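Local coordinates for putative polyphosphate kinase 2 family protein (Arthrobacter aurescens, PDB 3RHF) that probably acts as a polyphosphate kinase of the PPK2 family, moving phosphate between polyphosphate and nucleotides, at residues A[138-141]-A[142-146]; A[191-194]-A[195-199]; A[210-213]-A[214-217]; A[223-226]-A[227-230]; A[249-252]-A[253-257]. All blocks are in the same frame, centred on the assembly; numbering follows the deposited sequence.

Interaction 1: residues A[138-141]-A[142-146]; sequences FDRS and QYEDV
S141 and Y143 form an ST turn where strand 135-139 leaves the parallel sheet of this P-loop kinase-type fold. Two hydrogen bonds hold it. Y143 N donates to S141 OG over 3.1 Å and nearly straight, at 163°; E144 N donates to S141 O at 3.3 Å, from well above the carbonyl plane. Serine suits the place because its short arm, with OG between backbone N and carbonyl carbon (chi1 80°), reaches forward over the turn and still bonds Q81 OE1 on the neighbouring strand.

Charge and aliphatic packing join R140 to E144. The extended arginine chain passes alongside the bent glutamate, with R140 CD 3.8 Å from E144 OE1. The guanidinium and carboxylate planes stand 84° apart and no salt bridge forms. R140 pairs instead with D84, and E144 OE2 takes a hydrogen bond from Q81.

Among the packing contacts, Q142 folds its chain back at chi2, which brings OE1 within 3.4 Å of S141 CB and also toward the edge of the F138 ring, the amide almost perpendicular to it. At the edge of the Y143 ring, in its plane, S141 OG sits 3.3 Å from CD2.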
loop_
_atom_site.group_PDB
_atom_site.type_symbol
_atom_site.label_atom_id
_atom_site.label_comp_id
_atom_site.label_asym_id
_atom_site.label_seq_id
_atom_site.Cartn_x
_atom_site.Cartn_y
_atom_site.Cartn_z
ATOM N N PHE A 138 1.446 10.486 -6.071
ATOM C CA PHE A 138 2.284 11.552 -5.501
ATOM C C PHE A 138 1.519 12.322 -4.391
ATOM O O PHE A 138 0.626 13.152 -4.673
ATOM C CB PHE A 138 2.712 12.566 -6.578
ATOM C CG PHE A 138 3.821 12.102 -7.530
ATOM C CD1 PHE A 138 4.436 10.859 -7.427
ATOM C CD2 PHE A 138 4.248 12.965 -8.535
ATOM C CE1 PHE A 138 5.475 10.470 -8.338
ATOM C CE2 PHE A 138 5.238 12.588 -9.451
ATOM C CZ PHE A 138 5.854 11.337 -9.351
ATOM N N ASP A 139 1.858 11.989 -3.140
ATOM C CA ASP A 139 1.513 12.818 -1.986
ATOM C C ASP A 139 2.533 13.973 -1.873
ATOM O O ASP A 139 3.668 13.787 -1.441
ATOM C CB ASP A 139 1.445 11.974 -0.704
ATOM C CG ASP A 139 1.044 12.770 0.529
ATOM O OD1 ASP A 139 1.017 13.995 0.429
ATOM O OD2 ASP A 139 0.756 12.183 1.607
ATOM N N ARG A 140 2.052 15.164 -2.249
ATOM C CA ARG A 140 2.862 16.308 -2.661
ATOM C C ARG A 140 3.622 15.954 -3.936
ATOM O O ARG A 140 3.699 14.788 -4.292
ATOM C CB ARG A 140 3.804 16.784 -1.563
ATOM C CG ARG A 140 3.114 17.186 -0.300
ATOM C CD ARG A 140 4.167 17.515 0.728
ATOM N NE ARG A 140 3.600 17.974 1.980
ATOM C CZ ARG A 140 3.218 17.194 2.989
ATOM N NH1 ARG A 140 2.712 17.772 4.075
ATOM N NH2 ARG A 140 3.324 15.859 2.935
ATOM N N SER A 141 4.127 16.967 -4.623
ATOM C CA SER A 141 4.622 16.798 -5.968
ATOM C C SER A 141 5.624 17.878 -6.417
ATOM O O SER A 141 6.270 18.560 -5.595
ATOM C CB SER A 141 3.442 16.815 -6.908
ATOM O OG SER A 141 3.056 18.147 -7.124
ATOM N N GLN A 142 5.774 17.987 -7.732
ATOM C CA GLN A 142 6.624 19.003 -8.342
ATOM C C GLN A 142 6.119 20.441 -8.069
ATOM O O GLN A 142 6.903 21.394 -8.097
ATOM C CB GLN A 142 6.755 18.772 -9.841
ATOM C CG GLN A 142 5.453 18.879 -10.661
ATOM C CD GLN A 142 4.706 17.581 -10.750
ATOM O OE1 GLN A 142 4.944 16.665 -9.938
ATOM N NE2 GLN A 142 3.779 17.475 -11.741
ATOM N N TYR A 143 4.831 20.565 -7.772
ATOM C CA TYR A 143 4.220 21.826 -7.471
ATOM C C TYR A 143 4.720 22.461 -6.183
ATOM O O TYR A 143 4.678 23.695 -6.059
ATOM C CB TYR A 143 2.693 21.683 -7.475
ATOM C CG TYR A 143 2.207 21.498 -8.908
ATOM C CD1 TYR A 143 1.984 22.577 -9.724
ATOM C CD2 TYR A 143 2.030 20.233 -9.446
ATOM C CE1 TYR A 143 1.549 22.405 -11.067
ATOM C CE2 TYR A 143 1.609 20.044 -10.765
ATOM C CZ TYR A 143 1.387 21.137 -11.578
ATOM O OH TYR A 143 0.961 20.936 -12.873
ATOM N N GLU A 144 5.220 21.663 -5.248
ATOM C CA GLU A 144 5.749 22.235 -4.022
ATOM C C GLU A 144 6.736 23.333 -4.365
ATOM O O GLU A 144 6.811 24.367 -3.641
ATOM C CB GLU A 144 6.439 21.208 -3.132
ATOM C CG GLU A 144 5.483 20.208 -2.499
ATOM C CD GLU A 144 4.605 20.814 -1.418
ATOM O OE1 GLU A 144 5.117 21.091 -0.331
ATOM O OE2 GLU A 144 3.398 21.000 -1.627
ATOM N N ASP A 145 7.455 23.138 -5.488
ATOM C CA ASP A 145 8.502 24.068 -5.875
ATOM C C ASP A 145 7.982 25.342 -6.516
ATOM O O ASP A 145 8.770 26.205 -6.801
ATOM C CB ASP A 145 9.521 23.383 -6.756
ATOM C CG ASP A 145 10.273 22.311 -6.009
ATOM O OD1 ASP A 145 11.102 22.674 -5.142
ATOM O OD2 ASP A 145 10.035 21.111 -6.275
ATOM N N VAL A 146 6.677 25.465 -6.749
ATOM C CA VAL A 146 6.085 26.773 -7.040
ATOM C C VAL A 146 5.040 27.252 -6.018
ATOM O O VAL A 146 4.264 28.167 -6.321
ATOM C CB VAL A 146 5.452 26.810 -8.426
ATOM C CG1 VAL A 146 6.507 26.547 -9.441
ATOM C CG2 VAL A 146 4.278 25.836 -8.535
HETATM O O HOH W 1 8.830 19.216 -4.671
#

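Interaction 2: residues A[191-194]-A[195-199]; sequences DEQK and KRLIA
The carboxylate of E192 meets the guanidinium of R196 at its edge, the two planes turned 79° from each other. R196 NE donates to E192 OE2 at 3.0 Å, using the anti lone pair of that oxygen, which lies close to the guanidinium plane; R196 NH2 adds a weak bond to the same atom at 3.4 Å. This is a salt bridge spanning one turn of helix 190-202. E192 reaches it because its chain bends at chi2 (59°), bringing the carboxylate back across the extended arginine.

K195 passes the other oxygen, its CD 4.0 Å from E192 OE1, and its NZ donates to a water at 3.0 Å. On the remaining faces of the helix the pairs lie side by side: Q193 OE1 is 3.5 Å from L197 CD1 while accepting from R218, and K194 CG rests 3.9 Å from I198 CD1. The long K194 suits this border, its methylenes packing while NZ makes a weak hydrogen bond to V287 O of the second subunit.

R196 NH1 also donates to T85 O and NH2 to A247 O, so the glutamate and two carbonyls together probably fix the rotation of the guanidinium and offset part of its charge.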
loop_
_atom_site.group_PDB
_atom_site.type_symbol
_atom_site.label_atom_id
_atom_site.label_comp_id
_atom_site.label_asym_id
_atom_site.label_seq_id
_atom_site.Cartn_x
_atom_site.Cartn_y
_atom_site.Cartn_z
ATOM N N ASP A 191 -10.831 28.293 8.324
ATOM C CA ASP A 191 -11.427 27.867 9.601
ATOM C C ASP A 191 -11.461 26.371 9.844
ATOM O O ASP A 191 -11.249 25.919 10.973
ATOM C CB ASP A 191 -12.848 28.401 9.731
ATOM C CG ASP A 191 -12.883 29.870 10.031
ATOM O OD1 ASP A 191 -11.833 30.393 10.557
ATOM O OD2 ASP A 191 -13.962 30.461 9.720
ATOM N N GLU A 192 -11.769 25.612 8.791
ATOM C CA GLU A 192 -11.664 24.146 8.837
ATOM C C GLU A 192 -10.277 23.684 9.305
ATOM O O GLU A 192 -10.185 22.750 10.102
ATOM C CB GLU A 192 -11.992 23.515 7.479
ATOM C CG GLU A 192 -12.221 22.002 7.519
ATOM C CD GLU A 192 -13.364 21.556 8.433
ATOM O OE1 GLU A 192 -14.366 22.284 8.579
ATOM O OE2 GLU A 192 -13.255 20.459 9.011
ATOM N N GLN A 193 -9.214 24.329 8.824
ATOM C CA GLN A 193 -7.884 23.963 9.288
ATOM C C GLN A 193 -7.767 24.168 10.809
ATOM O O GLN A 193 -7.249 23.309 11.539
ATOM C CB GLN A 193 -6.830 24.799 8.602
ATOM C CG GLN A 193 -5.596 24.093 8.350
ATOM C CD GLN A 193 -4.352 24.812 8.799
ATOM O OE1 GLN A 193 -4.384 25.542 9.771
ATOM N NE2 GLN A 193 -3.204 24.515 8.133
ATOM N N LYS A 194 -8.247 25.320 11.266
ATOM C CA LYS A 194 -8.256 25.653 12.687
ATOM C C LYS A 194 -9.035 24.602 13.471
ATOM O O LYS A 194 -8.551 24.084 14.465
ATOM C CB LYS A 194 -8.802 27.073 12.922
ATOM C CG LYS A 194 -9.109 27.383 14.371
ATOM C CD LYS A 194 -8.898 28.872 14.769
ATOM C CE LYS A 194 -9.876 29.855 14.133
ATOM N NZ LYS A 194 -9.664 31.253 14.708
ATOM N N LYS A 195 -10.224 24.269 12.989
ATOM C CA LYS A 195 -11.040 23.232 13.613
ATOM C C LYS A 195 -10.269 21.907 13.686
ATOM O O LYS A 195 -10.330 21.188 14.671
ATOM C CB LYS A 195 -12.327 23.073 12.809
ATOM C CG LYS A 195 -13.483 22.363 13.535
ATOM C CD LYS A 195 -14.646 21.955 12.575
ATOM C CE LYS A 195 -15.489 20.710 13.044
ATOM N NZ LYS A 195 -16.353 20.165 11.899
ATOM N N ARG A 196 -9.514 21.596 12.641
ATOM C CA ARG A 196 -8.775 20.356 12.614
ATOM C C ARG A 196 -7.556 20.358 13.551
ATOM O O ARG A 196 -7.318 19.349 14.217
ATOM C CB ARG A 196 -8.436 19.922 11.171
ATOM C CG ARG A 196 -9.688 19.496 10.441
ATOM C CD ARG A 196 -9.485 19.165 8.990
ATOM N NE ARG A 196 -10.766 18.994 8.294
ATOM C CZ ARG A 196 -10.897 18.500 7.062
ATOM N NH1 ARG A 196 -9.841 18.092 6.372
ATOM N NH2 ARG A 196 -12.062 18.455 6.491
ATOM N N LEU A 197 -6.799 21.453 13.612
ATOM C CA LEU A 197 -5.644 21.489 14.520
ATOM C C LEU A 197 -6.121 21.431 15.961
ATOM O O LEU A 197 -5.511 20.754 16.808
ATOM C CB LEU A 197 -4.791 22.721 14.308
ATOM C CG LEU A 197 -4.013 22.799 13.006
ATOM C CD1 LEU A 197 -3.491 24.203 12.854
ATOM C CD2 LEU A 197 -2.874 21.785 12.973
ATOM N N ILE A 198 -7.230 22.106 16.242
ATOM C CA ILE A 198 -7.799 22.049 17.579
ATOM C C ILE A 198 -8.190 20.631 17.939
ATOM O O ILE A 198 -7.925 20.172 19.042
ATOM C CB ILE A 198 -9.027 22.955 17.722
ATOM C CG1 ILE A 198 -8.608 24.406 17.903
ATOM C CG2 ILE A 198 -9.859 22.538 18.943
ATOM C CD1 ILE A 198 -9.813 25.415 17.718
ATOM N N ALA A 199 -8.834 19.936 16.996
ATOM C CA ALA A 199 -9.189 18.517 17.214
ATOM C C ALA A 199 -7.947 17.642 17.479
ATOM O O ALA A 199 -7.982 16.744 18.321
ATOM C CB ALA A 199 -10.053 17.971 16.097
HETATM O O HOH W 2 -16.162 20.043 8.887
#

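Interaction 3: residues A[210-213]-A[214-217]; sequences YSRG and DLAE
Helix 212-218 starts with D214 N donating to S211 O at 3.0 Å from 55° above the carbonyl plane, and A216 N then bonds R212 O with an N-H...O angle of 165°. S211 is the N-cap, its OG accepting a weak bond from G213 N. This is not a true capping box: the serine oxygen bonds G213 N and not D214 N, and the return link from D214 to the cap runs through a water, which accepts from S211 N at 2.9 Å and donates to D214 OD2 at 2.6 Å. Serine suits the cap because its OG offers an acceptor to a first-turn N-H, and aspartate suits its place three residues on because its carboxylate reaches back to the cap N-H by way of the water.

Y210 reaches forward from the residue before the cap. With CG opposite the backbone N (chi1 174°), its ring leads the hydroxyl over L215, OH lying 3.7 Å from L215 CB. That OH bonds E282 of the second subunit, which also forms a salt bridge with R212 NE. Further on, E217 CG comes within 3.2 Å of G213 O.

The helix N terminus would probably stabilise a charged D214, to which R200 adds a long, weak ion pair. The water, and probably the helix start, help to satisfy the carboxylate, which through that water holds the cap N-H.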
loop_
_atom_site.group_PDB
_atom_site.type_symbol
_atom_site.label_atom_id
_atom_site.label_comp_id
_atom_site.label_asym_id
_atom_site.label_seq_id
_atom_site.Cartn_x
_atom_site.Cartn_y
_atom_site.Cartn_z
ATOM N N TYR A 210 0.524 16.533 16.062
ATOM C CA TYR A 210 0.405 17.988 16.030
ATOM C C TYR A 210 1.775 18.607 15.733
ATOM O O TYR A 210 2.779 18.192 16.288
ATOM C CB TYR A 210 -0.185 18.563 17.316
ATOM C CG TYR A 210 -0.164 20.072 17.298
ATOM C CD1 TYR A 210 -1.214 20.792 16.774
ATOM C CD2 TYR A 210 0.949 20.767 17.735
ATOM C CE1 TYR A 210 -1.172 22.159 16.698
ATOM C CE2 TYR A 210 0.994 22.116 17.676
ATOM C CZ TYR A 210 -0.064 22.829 17.163
ATOM O OH TYR A 210 0.007 24.230 17.155
ATOM N N SER A 211 1.810 19.578 14.835
ATOM C CA SER A 211 3.061 20.244 14.509
ATOM C C SER A 211 2.907 21.754 14.627
ATOM O O SER A 211 2.012 22.343 14.010
ATOM C CB SER A 211 3.488 19.900 13.096
ATOM O OG SER A 211 4.741 20.504 12.832
ATOM N N ARG A 212 3.764 22.374 15.433
ATOM C CA ARG A 212 3.770 23.818 15.546
ATOM C C ARG A 212 3.902 24.451 14.162
ATOM O O ARG A 212 3.309 25.502 13.907
ATOM C CB ARG A 212 4.925 24.288 16.427
ATOM C CG ARG A 212 5.299 25.794 16.269
ATOM C CD ARG A 212 4.213 26.752 16.786
ATOM N NE ARG A 212 4.021 26.631 18.230
ATOM C CZ ARG A 212 4.842 27.126 19.159
ATOM N NH1 ARG A 212 5.924 27.813 18.811
ATOM N NH2 ARG A 212 4.577 26.935 20.453
ATOM N N GLY A 213 4.695 23.821 13.289
ATOM C CA GLY A 213 4.850 24.264 11.916
ATOM C C GLY A 213 3.550 24.547 11.168
ATOM O O GLY A 213 3.520 25.419 10.282
ATOM N N ASP A 214 2.479 23.827 11.497
ATOM C CA ASP A 214 1.187 24.085 10.866
ATOM C C ASP A 214 0.552 25.374 11.367
ATOM O O ASP A 214 -0.183 26.033 10.642
ATOM C CB ASP A 214 0.207 22.912 11.090
ATOM C CG ASP A 214 0.593 21.651 10.316
ATOM O OD1 ASP A 214 1.152 21.756 9.212
ATOM O OD2 ASP A 214 0.329 20.553 10.822
ATOM N N LEU A 215 0.811 25.722 12.612
ATOM C CA LEU A 215 0.304 26.969 13.155
ATOM C C LEU A 215 1.099 28.147 12.531
ATOM O O LEU A 215 0.500 29.101 12.023
ATOM C CB LEU A 215 0.386 26.953 14.693
ATOM C CG LEU A 215 -0.025 28.210 15.463
ATOM C CD1 LEU A 215 -1.419 28.651 15.039
ATOM C CD2 LEU A 215 0.037 27.976 16.950
ATOM N N ALA A 216 2.438 28.047 12.553
ATOM C CA ALA A 216 3.320 28.989 11.852
ATOM C C ALA A 216 2.715 29.404 10.517
ATOM O O ALA A 216 2.471 30.574 10.281
ATOM C CB ALA A 216 4.719 28.371 11.628
ATOM N N GLU A 217 2.422 28.441 9.662
ATOM C CA GLU A 217 2.072 28.746 8.281
ATOM C C GLU A 217 0.658 29.293 8.094
ATOM O O GLU A 217 0.364 29.796 7.019
ATOM C CB GLU A 217 2.303 27.528 7.372
ATOM C CG GLU A 217 3.733 26.926 7.441
ATOM C CD GLU A 217 4.706 27.390 6.335
ATOM O OE1 GLU A 217 4.554 28.500 5.771
ATOM O OE2 GLU A 217 5.643 26.617 6.038
HETATM O O HOH W 3 -0.513 19.568 13.124
#

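Interaction 4: residues A[223-226]-A[227-230]; sequences DYMD and AYSV
S229 turns back on D226 one helical turn earlier. Its CB rests 3.5 Å from M225 O. From there OG, placed between the backbone N and the carbonyl carbon (chi1 65°), folds toward the helix and donates to D226 O at 2.9 Å, coming in at 111° to the C=O bond; it also lies near M225 O. D226 O accepts V230 N at 2.8 Å as well, so two donors grip it. Serine suits this partly exposed position because a hydroxyl can be satisfied by a carbonyl of its own helix. With an alanine here, D226 O would probably keep its bond from V230 N but lose the hydroxyl donor.

The frame is the regular alpha-helix 221-235, whose backbone bonds run from residue i+4 back to i, as from Y228 N to Y224 O. On its buried side, Y228 CD2 comes 3.3 Å from Y224 O, which lies at the edge of the tyrosine ring near its plane. The CE methyl of M225, a selenomethionine, approaches the same ring atom at 4.4 Å, a loose apolar contact. The small A227 packs its CB 3.5 Å from Y224 O and lies against L147 and R150. D226 sends its carboxylate outward to a salt bridge between OD2 and R150 NH1, and V230 CG2 is 3.2 Å from D226 O.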
loop_
_atom_site.group_PDB
_atom_site.type_symbol
_atom_site.label_atom_id
_atom_site.label_comp_id
_atom_site.label_asym_id
_atom_site.label_seq_id
_atom_site.Cartn_x
_atom_site.Cartn_y
_atom_site.Cartn_z
ATOM N N ASP A 223 -1.333 33.921 1.149
ATOM C CA ASP A 223 -0.217 33.849 0.193
ATOM C C ASP A 223 -0.256 32.454 -0.509
ATOM O O ASP A 223 -0.216 32.351 -1.756
ATOM C CB ASP A 223 1.150 34.061 0.889
ATOM C CG ASP A 223 1.349 35.500 1.491
ATOM O OD1 ASP A 223 1.091 36.497 0.775
ATOM O OD2 ASP A 223 1.801 35.630 2.675
ATOM N N TYR A 224 -0.402 31.393 0.298
ATOM C CA TYR A 224 -0.628 30.061 -0.230
ATOM C C TYR A 224 -1.825 29.981 -1.141
ATOM O O TYR A 224 -1.710 29.419 -2.187
ATOM C CB TYR A 224 -0.775 29.044 0.879
ATOM C CG TYR A 224 0.518 28.524 1.457
ATOM C CD1 TYR A 224 1.290 27.566 0.787
ATOM C CD2 TYR A 224 0.956 28.957 2.692
ATOM C CE1 TYR A 224 2.496 27.079 1.351
ATOM C CE2 TYR A 224 2.122 28.478 3.247
ATOM C CZ TYR A 224 2.888 27.544 2.591
ATOM O OH TYR A 224 4.027 27.101 3.227
HETATM N N MSE A 225 -2.980 30.507 -0.774
HETATM C CA MSE A 225 -4.093 30.492 -1.727
HETATM C C MSE A 225 -3.766 31.183 -3.052
HETATM O O MSE A 225 -4.248 30.772 -4.112
HETATM C CB MSE A 225 -5.341 31.166 -1.166
HETATM C CG MSE A 225 -6.084 30.407 -0.032
HETATM SE SE MSE A 225 -6.323 28.453 -0.226
HETATM C CE MSE A 225 -4.620 27.817 0.538
ATOM N N ASP A 226 -2.967 32.256 -2.981
ATOM C CA ASP A 226 -2.551 32.996 -4.186
ATOM C C ASP A 226 -1.594 32.116 -5.054
ATOM O O ASP A 226 -1.714 32.043 -6.291
ATOM C CB ASP A 226 -1.938 34.377 -3.802
ATOM C CG ASP A 226 -1.695 35.269 -5.012
ATOM O OD1 ASP A 226 -2.680 35.597 -5.712
ATOM O OD2 ASP A 226 -0.516 35.631 -5.294
ATOM N N ALA A 227 -0.654 31.466 -4.377
ATOM C CA ALA A 227 0.291 30.591 -5.030
ATOM C C ALA A 227 -0.444 29.508 -5.809
ATOM O O ALA A 227 -0.112 29.217 -6.960
ATOM C CB ALA A 227 1.206 29.965 -4.005
ATOM N N TYR A 228 -1.450 28.927 -5.171
ATOM C CA TYR A 228 -2.208 27.873 -5.790
ATOM C C TYR A 228 -2.905 28.419 -7.009
ATOM O O TYR A 228 -2.863 27.818 -8.080
ATOM C CB TYR A 228 -3.224 27.251 -4.798
ATOM C CG TYR A 228 -2.633 26.069 -4.043
ATOM C CD1 TYR A 228 -2.453 24.845 -4.670
ATOM C CD2 TYR A 228 -2.213 26.187 -2.718
ATOM C CE1 TYR A 228 -1.891 23.786 -4.006
ATOM C CE2 TYR A 228 -1.638 25.094 -2.047
ATOM C CZ TYR A 228 -1.478 23.899 -2.711
ATOM O OH TYR A 228 -0.901 22.796 -2.091
ATOM N N SER A 229 -3.565 29.561 -6.843
ATOM C CA SER A 229 -4.424 30.057 -7.888
ATOM C C SER A 229 -3.588 30.441 -9.075
ATOM O O SER A 229 -3.996 30.213 -10.186
ATOM C CB SER A 229 -5.302 31.215 -7.399
ATOM O OG SER A 229 -4.487 32.279 -7.080
ATOM N N VAL A 230 -2.396 30.980 -8.842
ATOM C CA VAL A 230 -1.496 31.316 -9.944
ATOM C C VAL A 230 -1.006 30.048 -10.627
ATOM O O VAL A 230 -1.143 29.908 -11.857
ATOM C CB VAL A 230 -0.327 32.193 -9.502
ATOM C CG1 VAL A 230 0.707 32.356 -10.662
ATOM C CG2 VAL A 230 -0.871 33.545 -9.036
#

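Interaction 5: residues A[249-252]-A[253-257]; sequences KKWY and ARIAV. With FLC (citrate anion), chain G.
Citrate OB1 is gripped by both terminal nitrogens of R254, whose guanidinium carries K250 CB over one face. R254 NH1 donates to OB1 at 3.1 Å, NH2 more weakly, and NH1 also reaches the citrate hydroxyl OHB at 2.9 Å. The arginine is extended from CG to NE, which carries its tip up to the start of helix 250-266. There W251 N donates to citrate OG2 at 3.0 Å; this oxygen lies in the plane of the indole, at its edge. A backbone N-H of the first turn suits an anion, and K47 NZ adds a further bond. Replacing R254 by an alanine would probably leave OB1 and OHB without these donors and K250 CB without the flat group it packs on.

Away from the citrate, apolar side chains pack along the helix. A256 CB makes a CH-pi contact over one face of the Y252 ring, 4.1 Å from its centroid and 24° off the normal, while Y252 OH bonds P37 O. The small methyl of alanine fits against the face of the ring. I255 lies beside W251, its CD1 3.9 Å from CZ3.

The citrate probably came from the crystallisation liquor, but arginine, lysines and a helix N terminus gathered round an anion are consistent with a site able to receive phosphate groups.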
loop_
_atom_site.group_PDB
_atom_site.type_symbol
_atom_site.label_atom_id
_atom_site.label_comp_id
_atom_site.label_asym_id
_atom_site.label_seq_id
_atom_site.Cartn_x
_atom_site.Cartn_y
_atom_site.Cartn_z
ATOM N N LYS A 249 -15.694 18.521 3.837
ATOM C CA LYS A 249 -16.278 17.229 4.117
ATOM C C LYS A 249 -15.362 16.109 3.667
ATOM O O LYS A 249 -15.196 15.907 2.481
ATOM C CB LYS A 249 -17.617 17.095 3.409
ATOM C CG LYS A 249 -18.686 17.971 3.996
ATOM C CD LYS A 249 -19.890 18.033 3.058
ATOM C CE LYS A 249 -21.099 18.696 3.715
ATOM N NZ LYS A 249 -21.108 20.119 3.396
ATOM N N LYS A 250 -14.782 15.353 4.598
ATOM C CA LYS A 250 -13.847 14.311 4.201
ATOM C C LYS A 250 -14.505 13.274 3.297
ATOM O O LYS A 250 -13.934 12.865 2.296
ATOM C CB LYS A 250 -13.219 13.640 5.424
ATOM C CG LYS A 250 -12.195 14.525 6.246
ATOM C CD LYS A 250 -11.548 13.667 7.384
ATOM C CE LYS A 250 -10.767 14.428 8.508
ATOM N NZ LYS A 250 -11.508 14.432 9.836
ATOM N N TRP A 251 -15.730 12.877 3.630
ATOM C CA TRP A 251 -16.439 11.859 2.879
ATOM C C TRP A 251 -16.593 12.274 1.456
ATOM O O TRP A 251 -16.530 11.431 0.573
ATOM C CB TRP A 251 -17.817 11.518 3.487
ATOM C CG TRP A 251 -18.828 12.637 3.424
ATOM C CD1 TRP A 251 -19.068 13.590 4.385
ATOM C CD2 TRP A 251 -19.737 12.913 2.350
ATOM N NE1 TRP A 251 -20.058 14.447 3.951
ATOM C CE2 TRP A 251 -20.477 14.054 2.706
ATOM C CE3 TRP A 251 -19.980 12.323 1.123
ATOM C CZ2 TRP A 251 -21.435 14.591 1.883
ATOM C CZ3 TRP A 251 -20.938 12.845 0.312
ATOM C CH2 TRP A 251 -21.666 13.966 0.693
ATOM N N TYR A 252 -16.824 13.551 1.200
ATOM C CA TYR A 252 -17.022 13.970 -0.212
ATOM C C TYR A 252 -15.719 13.937 -1.017
ATOM O O TYR A 252 -15.690 13.473 -2.169
ATOM C CB TYR A 252 -17.635 15.347 -0.348
ATOM C CG TYR A 252 -17.605 15.813 -1.798
ATOM C CD1 TYR A 252 -18.403 15.233 -2.734
ATOM C CD2 TYR A 252 -16.719 16.781 -2.218
ATOM C CE1 TYR A 252 -18.373 15.629 -4.045
ATOM C CE2 TYR A 252 -16.660 17.177 -3.512
ATOM C CZ TYR A 252 -17.491 16.604 -4.439
ATOM O OH TYR A 252 -17.456 17.008 -5.754
ATOM N N ALA A 253 -14.668 14.477 -0.418
ATOM C CA ALA A 253 -13.350 14.454 -1.055
ATOM C C ALA A 253 -12.944 13.017 -1.381
ATOM O O ALA A 253 -12.427 12.767 -2.452
ATOM C CB ALA A 253 -12.310 15.119 -0.181
ATOM N N ARG A 254 -13.193 12.071 -0.490
ATOM C CA ARG A 254 -12.838 10.720 -0.797
ATOM C C ARG A 254 -13.523 10.214 -2.061
ATOM O O ARG A 254 -12.853 9.571 -2.881
ATOM C CB ARG A 254 -13.192 9.786 0.331
ATOM C CG ARG A 254 -12.351 9.953 1.548
ATOM C CD ARG A 254 -12.878 9.118 2.684
ATOM N NE ARG A 254 -12.266 9.567 3.939
ATOM C CZ ARG A 254 -12.913 9.849 5.084
ATOM N NH1 ARG A 254 -14.230 9.712 5.227
ATOM N NH2 ARG A 254 -12.206 10.226 6.131
ATOM N N ILE A 255 -14.833 10.424 -2.207
ATOM C CA ILE A 255 -15.524 9.927 -3.377
ATOM C C ILE A 255 -15.253 10.754 -4.623
ATOM O O ILE A 255 -15.443 10.284 -5.731
ATOM C CB ILE A 255 -17.027 9.799 -3.184
ATOM C CG1 ILE A 255 -17.659 11.150 -2.758
ATOM C CG2 ILE A 255 -17.322 8.690 -2.220
ATOM C CD1 ILE A 255 -19.200 11.122 -2.723
ATOM N N ALA A 256 -14.796 11.984 -4.451
ATOM C CA ALA A 256 -14.537 12.837 -5.624
ATOM C C ALA A 256 -13.182 12.420 -6.202
ATOM O O ALA A 256 -13.028 12.259 -7.417
ATOM C CB ALA A 256 -14.594 14.341 -5.261
ATOM N N VAL A 257 -12.221 12.194 -5.313
ATOM C CA VAL A 257 -10.934 11.715 -5.745
ATOM C C VAL A 257 -11.121 10.367 -6.381
ATOM O O VAL A 257 -10.691 10.144 -7.527
ATOM C CB VAL A 257 -9.869 11.709 -4.645
ATOM C CG1 VAL A 257 -8.621 11.047 -5.173
ATOM C CG2 VAL A 257 -9.483 13.141 -4.252
HETATM C CAC FLC G . -17.297 9.813 9.811
HETATM C CA FLC G . -17.349 11.095 8.958
HETATM C CB FLC G . -16.002 11.531 8.286
HETATM C CBC FLC G . -14.815 10.733 8.803
HETATM C CG FLC G . -15.734 13.075 8.447
HETATM C CGC FLC G . -16.403 13.979 7.400
HETATM O OA1 FLC G . -18.154 8.867 9.701
HETATM O OA2 FLC G . -16.362 9.748 10.656
HETATM O OB1 FLC G . -14.598 9.602 8.349
HETATM O OB2 FLC G . -14.061 11.205 9.674
HETATM O OG1 FLC G . -16.550 15.199 7.616
HETATM O OG2 FLC G . -16.771 13.469 6.328
HETATM O OHB FLC G . -16.084 11.201 6.878
#

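Overall arrangement
Along the chain all five contacts are local and run in series; none nests in or crosses another, and none closes a long loop. Interaction 1 lies at the end of strand 135-139, which runs between outer strand 104-108 and central strand 75-82. Interactions 2, 3 and 4 occupy successive helices between strands 179-187 and 242-246: L197 packs on D214 and Y210, and E217 OE1 probably bonds Y224 OH. Interactions 2 and 3 also touch the second subunit, whereas 4 reaches back to interaction 1, A227 against V146. Interaction 5, at the start of helix 250-266 after the last strand, lies across the chain's centre from interaction 1 and touches interaction 2 through K250 and R196.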